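Putative lipoate-protein ligase A subunit 2 (PDB 3R07) is the putative second subunit of an archaeal lipoate-protein ligase A, a small alpha+beta protein of the bacterial lipoate protein ligase C-terminus family. Local coordinates at residues B[10-21]-B[78-89]. Numbering follows the deposited sequence.
Sequences KNWKAKKGLIRV and GVEPEDFIQALR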
ATOM      1  N   LYS B  10      14.518  -8.701 -13.929  1.00 65.62           N
ATOM      2  CA  LYS B  10      15.404  -7.719 -13.342  1.00 65.40           C
ATOM      3  C   LYS B  10      14.705  -6.963 -12.202  1.00 65.19           C
ATOM      4  O   LYS B  10      13.556  -6.569 -12.341  1.00 64.87           O
ATOM      5  CB  LYS B  10      15.783  -6.759 -14.455  1.00 65.39           C
ATOM      6  CG  LYS B  10      17.238  -6.467 -14.563  1.00 65.85           C
ATOM      7  CD  LYS B  10      17.423  -5.354 -15.564  1.00 65.49           C
ATOM      8  CE  LYS B  10      18.157  -4.217 -14.915  1.00 65.33           C
ATOM      9  NZ  LYS B  10      19.590  -4.383 -15.155  1.00 66.38           N
ATOM     10  N   ASN B  11      15.391  -6.792 -11.075  1.00 65.41           N
ATOM     11  CA  ASN B  11      14.933  -5.911  -9.989  1.00 65.73           C
ATOM     12  C   ASN B  11      15.676  -4.597 -10.049  1.00 66.33           C
ATOM     13  O   ASN B  11      16.771  -4.529 -10.583  1.00 66.84           O
ATOM     14  CB  ASN B  11      15.205  -6.525  -8.620  1.00 65.19           C
ATOM     15  CG  ASN B  11      14.748  -7.949  -8.522  1.00 64.80           C
ATOM     16  OD1 ASN B  11      13.663  -8.317  -8.985  1.00 65.61           O
ATOM     17  ND2 ASN B  11      15.577  -8.775  -7.916  1.00 65.68           N
ATOM     18  N   TRP B  12      15.088  -3.551  -9.501  1.00 67.28           N
ATOM     19  CA  TRP B  12      15.788  -2.285  -9.383  1.00 68.29           C
ATOM     20  C   TRP B  12      15.313  -1.463  -8.192  1.00 68.32           C
ATOM     21  O   TRP B  12      14.160  -1.056  -8.167  1.00 68.22           O
ATOM     22  CB  TRP B  12      15.665  -1.468 -10.670  1.00 69.43           C
ATOM     23  CG  TRP B  12      16.276  -0.098 -10.517  1.00 71.22           C
ATOM     24  CD1 TRP B  12      15.622   1.106 -10.576  1.00 72.07           C
ATOM     25  CD2 TRP B  12      17.656   0.204 -10.237  1.00 72.80           C
ATOM     26  NE1 TRP B  12      16.508   2.136 -10.361  1.00 73.05           N
ATOM     27  CE2 TRP B  12      17.764   1.616 -10.152  1.00 73.94           C
ATOM     28  CE3 TRP B  12      18.815  -0.578 -10.057  1.00 72.58           C
ATOM     29  CZ2 TRP B  12      18.999   2.268  -9.897  1.00 73.05           C
ATOM     30  CZ3 TRP B  12      20.036   0.067  -9.806  1.00 72.21           C
ATOM     31  CH2 TRP B  12      20.115   1.476  -9.724  1.00 71.89           C
ATOM     32  N   LYS B  13      16.197  -1.234  -7.211  1.00 68.54           N
ATOM     33  CA  LYS B  13      15.914  -0.321  -6.097  1.00 68.58           C
ATOM     34  C   LYS B  13      15.911   1.108  -6.600  1.00 69.12           C
ATOM     35  O   LYS B  13      16.884   1.565  -7.192  1.00 69.62           O
ATOM     36  CB  LYS B  13      16.928  -0.462  -4.957  1.00 68.28           C
ATOM     37  CG  LYS B  13      16.572  -1.475  -3.829  1.00 68.74           C
ATOM     38  CD  LYS B  13      15.304  -1.089  -3.026  1.00 69.89           C
ATOM     39  CE  LYS B  13      15.497   0.163  -2.148  1.00 70.74           C
ATOM     40  NZ  LYS B  13      14.270   1.027  -2.092  1.00 70.51           N
ATOM     41  N   ALA B  14      14.791   1.793  -6.414  1.00 69.64           N
ATOM     42  CA  ALA B  14      14.717   3.229  -6.633  1.00 70.18           C
ATOM     43  C   ALA B  14      14.844   3.898  -5.252  1.00 70.81           C
ATOM     44  O   ALA B  14      15.105   3.200  -4.255  1.00 70.59           O
ATOM     45  CB  ALA B  14      13.407   3.597  -7.318  1.00 69.90           C
ATOM     46  N   LYS B  15      14.659   5.222  -5.178  1.00 71.46           N
ATOM     47  CA  LYS B  15      14.770   5.901  -3.883  1.00 72.55           C
ATOM     48  C   LYS B  15      13.628   5.485  -2.954  1.00 71.96           C
ATOM     49  O   LYS B  15      13.866   5.134  -1.798  1.00 72.31           O
ATOM     50  CB  LYS B  15      14.893   7.429  -4.010  1.00 73.14           C
ATOM     51  CG  LYS B  15      15.887   8.042  -2.991  1.00 74.29           C
ATOM     52  CD  LYS B  15      15.687   9.562  -2.797  1.00 74.43           C
ATOM     53  CE  LYS B  15      16.646  10.145  -1.731  1.00 75.26           C
ATOM     54  NZ  LYS B  15      16.051  11.317  -0.997  1.00 75.70           N
ATOM     55  N   LYS B  16      12.395   5.499  -3.445  1.00 71.15           N
ATOM     56  CA  LYS B  16      11.375   4.708  -2.754  1.00 70.56           C
ATOM     57  C   LYS B  16      10.726   3.638  -3.658  1.00 68.86           C
ATOM     58  O   LYS B  16      10.002   3.954  -4.608  1.00 69.08           O
ATOM     59  CB  LYS B  16      10.348   5.586  -2.017  1.00 71.52           C
ATOM     60  CG  LYS B  16       9.579   4.830  -0.889  1.00 73.55           C
ATOM     61  CD  LYS B  16      10.528   4.099   0.117  1.00 76.10           C
ATOM     62  CE  LYS B  16       9.792   3.039   0.965  1.00 75.87           C
ATOM     63  NZ  LYS B  16       8.882   3.645   2.005  1.00 77.67           N
ATOM     64  N   GLY B  17      11.017   2.372  -3.375  1.00 66.36           N
ATOM     65  CA  GLY B  17      10.421   1.293  -4.149  1.00 63.10           C
ATOM     66  C   GLY B  17      11.347   0.358  -4.905  1.00 60.77           C
ATOM     67  O   GLY B  17      12.574   0.476  -4.856  1.00 60.69           O
ATOM     68  N   LEU B  18      10.731  -0.588  -5.600  1.00 57.90           N
ATOM     69  CA  LEU B  18      11.440  -1.655  -6.260  1.00 55.20           C
ATOM     70  C   LEU B  18      10.674  -1.945  -7.538  1.00 53.23           C
ATOM     71  O   LEU B  18       9.527  -2.344  -7.489  1.00 53.39           O
ATOM     72  CB  LEU B  18      11.512  -2.883  -5.340  1.00 54.76           C
ATOM     73  CG  LEU B  18      12.401  -4.081  -5.720  1.00 55.53           C
ATOM     74  CD1 LEU B  18      13.887  -3.893  -5.362  1.00 55.18           C
ATOM     75  CD2 LEU B  18      11.898  -5.369  -5.082  1.00 55.24           C
ATOM     76  N   ILE B  19      11.291  -1.698  -8.683  1.00 51.06           N
ATOM     77  CA  ILE B  19      10.690  -2.058  -9.965  1.00 49.14           C
ATOM     78  C   ILE B  19      11.186  -3.431 -10.430  1.00 48.27           C
ATOM     79  O   ILE B  19      12.388  -3.665 -10.505  1.00 47.78           O
ATOM     80  CB  ILE B  19      10.976  -0.998 -11.040  1.00 48.88           C
ATOM     81  CG1 ILE B  19      10.858   0.412 -10.434  1.00 48.32           C
ATOM     82  CG2 ILE B  19      10.048  -1.215 -12.245  1.00 48.36           C
ATOM     83  CD1 ILE B  19      10.905   1.548 -11.425  1.00 47.06           C
ATOM     84  N   ARG B  20      10.262  -4.359 -10.677  1.00 47.47           N
ATOM     85  CA  ARG B  20      10.615  -5.660 -11.271  1.00 46.31           C
ATOM     86  C   ARG B  20      10.138  -5.635 -12.689  1.00 46.54           C
ATOM     87  O   ARG B  20       9.014  -5.203 -12.958  1.00 46.25           O
ATOM     88  CB  ARG B  20       9.953  -6.827 -10.573  1.00 45.37           C
ATOM     89  CG  ARG B  20      10.013  -6.827  -9.078  1.00 44.67           C
ATOM     90  CD  ARG B  20       9.562  -8.156  -8.567  1.00 42.43           C
ATOM     91  NE  ARG B  20       9.511  -8.193  -7.115  1.00 43.57           N
ATOM     92  CZ  ARG B  20      10.547  -8.432  -6.314  1.00 43.90           C
ATOM     93  NH1 ARG B  20      11.753  -8.644  -6.820  1.00 45.85           N
ATOM     94  NH2 ARG B  20      10.383  -8.454  -4.995  1.00 41.55           N
ATOM     95  N   VAL B  21      10.990  -6.091 -13.601  1.00 47.44           N
ATOM     96  CA  VAL B  21      10.628  -6.165 -15.017  1.00 48.43           C
ATOM     97  C   VAL B  21      10.861  -7.569 -15.546  1.00 49.41           C
ATOM     98  O   VAL B  21      11.839  -8.199 -15.162  1.00 49.63           O
ATOM     99  CB  VAL B  21      11.446  -5.170 -15.878  1.00 47.97           C
ATOM    100  CG1 VAL B  21      10.987  -5.265 -17.279  1.00 49.34           C
ATOM    101  CG2 VAL B  21      11.254  -3.752 -15.422  1.00 46.19           C
ATOM    102  N   GLY B  78       8.580   9.369  -5.716  1.00 75.23           N
ATOM    103  CA  GLY B  78       9.836   8.742  -5.267  1.00 76.00           C
ATOM    104  C   GLY B  78      10.439   7.762  -6.272  1.00 76.37           C
ATOM    105  O   GLY B  78      11.356   6.993  -5.937  1.00 76.40           O
ATOM    106  N   VAL B  79       9.906   7.782  -7.494  1.00 76.41           N
ATOM    107  CA  VAL B  79      10.397   6.971  -8.585  1.00 76.79           C
ATOM    108  C   VAL B  79      10.499   7.887  -9.798  1.00 77.32           C
ATOM    109  O   VAL B  79       9.498   8.266 -10.417  1.00 77.24           O
ATOM    110  CB  VAL B  79       9.489   5.724  -8.866  1.00 76.78           C
ATOM    111  CG1 VAL B  79       9.933   4.992 -10.105  1.00 76.46           C
ATOM    112  CG2 VAL B  79       9.502   4.757  -7.703  1.00 76.76           C
ATOM    113  N   GLU B  80      11.737   8.247 -10.112  1.00 78.17           N
ATOM    114  CA  GLU B  80      12.071   9.105 -11.248  1.00 78.80           C
ATOM    115  C   GLU B  80      11.931   8.346 -12.574  1.00 78.69           C
ATOM    116  O   GLU B  80      11.896   7.115 -12.578  1.00 78.78           O
ATOM    117  CB  GLU B  80      13.499   9.629 -11.066  1.00 79.01           C
ATOM    118  CG  GLU B  80      13.662  10.603  -9.894  1.00 80.89           C
ATOM    119  CD  GLU B  80      13.131  12.001 -10.211  1.00 83.92           C
ATOM    120  OE1 GLU B  80      13.860  12.786 -10.871  1.00 84.40           O
ATOM    121  OE2 GLU B  80      11.991  12.314  -9.791  1.00 84.91           O
ATOM    122  N   PRO B  81      11.845   9.069 -13.706  1.00 78.68           N
ATOM    123  CA  PRO B  81      11.816   8.395 -15.015  1.00 78.91           C
ATOM    124  C   PRO B  81      13.104   7.626 -15.383  1.00 78.89           C
ATOM    125  O   PRO B  81      13.052   6.684 -16.167  1.00 78.82           O
ATOM    126  CB  PRO B  81      11.561   9.545 -16.004  1.00 78.81           C
ATOM    127  CG  PRO B  81      12.083  10.761 -15.304  1.00 79.12           C
ATOM    128  CD  PRO B  81      11.754  10.532 -13.845  1.00 79.04           C
ATOM    129  N   GLU B  82      14.241   8.019 -14.821  1.00 78.97           N
ATOM    130  CA  GLU B  82      15.481   7.309 -15.094  1.00 79.31           C
ATOM    131  C   GLU B  82      15.596   6.032 -14.245  1.00 79.50           C
ATOM    132  O   GLU B  82      16.562   5.284 -14.374  1.00 79.85           O
ATOM    133  CB  GLU B  82      16.726   8.239 -15.003  1.00 79.31           C
ATOM    134  CG  GLU B  82      17.049   8.881 -13.621  1.00 79.79           C
ATOM    135  CD  GLU B  82      16.264  10.183 -13.303  1.00 78.81           C
ATOM    136  OE1 GLU B  82      15.495  10.681 -14.155  1.00 78.36           O
ATOM    137  OE2 GLU B  82      16.421  10.704 -12.176  1.00 77.29           O
ATOM    138  N   ASP B  83      14.596   5.782 -13.397  1.00 79.61           N
ATOM    139  CA  ASP B  83      14.493   4.519 -12.642  1.00 79.38           C
ATOM    140  C   ASP B  83      13.895   3.376 -13.479  1.00 79.16           C
ATOM    141  O   ASP B  83      14.311   2.230 -13.354  1.00 78.89           O
ATOM    142  CB  ASP B  83      13.665   4.707 -11.368  1.00 79.43           C
ATOM    143  CG  ASP B  83      14.472   5.288 -10.214  1.00 79.57           C
ATOM    144  OD1 ASP B  83      15.471   4.657  -9.791  1.00 78.27           O
ATOM    145  OD2 ASP B  83      14.079   6.366  -9.705  1.00 80.27           O
ATOM    146  N   PHE B  84      12.909   3.693 -14.312  1.00 79.20           N
ATOM    147  CA  PHE B  84      12.367   2.733 -15.276  1.00 79.48           C
ATOM    148  C   PHE B  84      13.342   2.461 -16.430  1.00 80.10           C
ATOM    149  O   PHE B  84      13.172   1.497 -17.183  1.00 80.44           O
ATOM    150  CB  PHE B  84      11.025   3.214 -15.822  1.00 78.98           C
ATOM    151  CG  PHE B  84       9.911   3.139 -14.829  1.00 78.78           C
ATOM    152  CD1 PHE B  84       9.220   1.947 -14.626  1.00 78.50           C
ATOM    153  CD2 PHE B  84       9.544   4.255 -14.092  1.00 78.03           C
ATOM    154  CE1 PHE B  84       8.179   1.867 -13.704  1.00 78.28           C
ATOM    155  CE2 PHE B  84       8.504   4.184 -13.168  1.00 78.53           C
ATOM    156  CZ  PHE B  84       7.821   2.985 -12.969  1.00 78.10           C
ATOM    157  N   ILE B  85      14.351   3.325 -16.565  1.00 80.50           N
ATOM    158  CA  ILE B  85      15.453   3.124 -17.501  1.00 80.44           C
ATOM    159  C   ILE B  85      16.418   2.071 -16.950  1.00 80.77           C
ATOM    160  O   ILE B  85      16.702   1.093 -17.631  1.00 80.50           O
ATOM    161  CB  ILE B  85      16.139   4.480 -17.850  1.00 80.57           C
ATOM    162  CG1 ILE B  85      15.380   5.135 -19.008  1.00 79.97           C
ATOM    163  CG2 ILE B  85      17.638   4.318 -18.189  1.00 79.82           C
ATOM    164  CD1 ILE B  85      15.037   6.588 -18.772  1.00 78.51           C
ATOM    165  N   GLN B  86      16.891   2.251 -15.717  1.00 81.08           N
ATOM    166  CA  GLN B  86      17.743   1.245 -15.086  1.00 81.94           C
ATOM    167  C   GLN B  86      17.053  -0.124 -14.984  1.00 82.60           C
ATOM    168  O   GLN B  86      17.684  -1.155 -15.215  1.00 82.64           O
ATOM    169  CB  GLN B  86      18.251   1.701 -13.705  1.00 81.99           C
ATOM    170  CG  GLN B  86      19.295   2.838 -13.707  1.00 82.22           C
ATOM    171  CD  GLN B  86      20.321   2.727 -14.837  1.00 82.58           C
ATOM    172  OE1 GLN B  86      20.382   3.585 -15.719  1.00 83.00           O
ATOM    173  NE2 GLN B  86      21.119   1.665 -14.820  1.00 82.25           N
ATOM    174  N   ALA B  87      15.762  -0.119 -14.652  1.00 83.48           N
ATOM    175  CA  ALA B  87      14.964  -1.345 -14.506  1.00 84.32           C
ATOM    176  C   ALA B  87      14.876  -2.143 -15.801  1.00 84.96           C
ATOM    177  O   ALA B  87      15.050  -3.357 -15.817  1.00 84.53           O
ATOM    178  CB  ALA B  87      13.569  -0.992 -14.026  1.00 84.16           C
ATOM    179  N   LEU B  88      14.620  -1.416 -16.878  1.00 86.41           N
ATOM    180  CA  LEU B  88      14.360  -1.953 -18.195  1.00 88.03           C
ATOM    181  C   LEU B  88      15.610  -2.187 -19.055  1.00 89.33           C
ATOM    182  O   LEU B  88      15.483  -2.646 -20.190  1.00 89.33           O
ATOM    183  CB  LEU B  88      13.478  -0.946 -18.909  1.00 87.88           C
ATOM    184  CG  LEU B  88      12.284  -1.379 -19.726  1.00 88.42           C
ATOM    185  CD1 LEU B  88      11.473  -2.385 -18.964  1.00 88.67           C
ATOM    186  CD2 LEU B  88      11.462  -0.136 -19.957  1.00 88.86           C
ATOM    187  N   ARG B  89      16.797  -1.856 -18.537  1.00 91.11           N
ATOM    188  CA  ARG B  89      18.044  -1.959 -19.314  1.00 92.81           C
ATOM    189  C   ARG B  89      18.790  -3.231 -19.039  1.00 93.57           C
ATOM    190  O   ARG B  89      19.070  -3.557 -17.882  1.00 93.48           O
ATOM    191  CB  ARG B  89      18.996  -0.787 -19.059  1.00 93.10           C
ATOM    192  CG  ARG B  89      18.858   0.348 -20.053  1.00 95.21           C
ATOM    193  CD  ARG B  89      19.339  -0.023 -21.473  1.00 99.05           C
ATOM    194  NE  ARG B  89      18.541   0.669 -22.496  1.00100.74           N
ATOM    195  CZ  ARG B  89      18.670   1.957 -22.840  1.00101.37           C
ATOM    196  NH1 ARG B  89      19.586   2.737 -22.261  1.00100.92           N
ATOM    197  NH2 ARG B  89      17.871   2.468 -23.776  1.00101.84           N
TER
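Ala87 is the small bump at the middle of this contact. Its CB sits in a shallow hollow of the hairpin, bordered by Trp12 CB, Ile19 CG2 and Val21 CG2. Trp12 CB and Ile19 CG2 each lie 4.0 Å from Ala87 CB, and Val21 CG2 lies 3.9 Å from it. The small methyl is consistent with the close approach: the axis of helix 83-88 passes 7.7 Å from that of strand 10-13.

On one flank the Trp12 indole lies against the helix. Gln86 CB rests over the indole face, 3.7 Å from the centroid of the five-membered ring, in a CH-pi contact. At the ring edge Trp12 NE1 donates to Asp83 OD1 at 2.8 Å, meeting its anti lone pair nearly in the indole plane. Asp83 OD2 accepts a hydrogen bond from the backbone N of Glu80, which helps fix the carboxylate. Ala14 CB packs beside this carboxylate.

On the other flank Ile19 is the bump. CG1 stands anti to the carbonyl carbon (chi1 -40°) and sends CD1 over the centre of the Phe84 ring, 3.5 Å from its centroid. Val79 CG1 also touches this methyl. Val21 CG1 packs on Leu88 CD1.

Polar bonds close both ends. Lys10 NZ reaches Arg89 O at 2.9 Å, and Lys16 N donates to Gly78 O at 3.1 Å.

Helix 83-88 thus packs on one face of the antiparallel sheet, against strands 5-13 and 18-26, with its axis at 41° to that of strand 18-21. Phe84 and Leu88 continue the core toward helix 46-54 through Leu50 and Leu54. Phe84 also meets Tyr70 of helix 62-70, while Leu88 reaches Ile33 of strand 29-36.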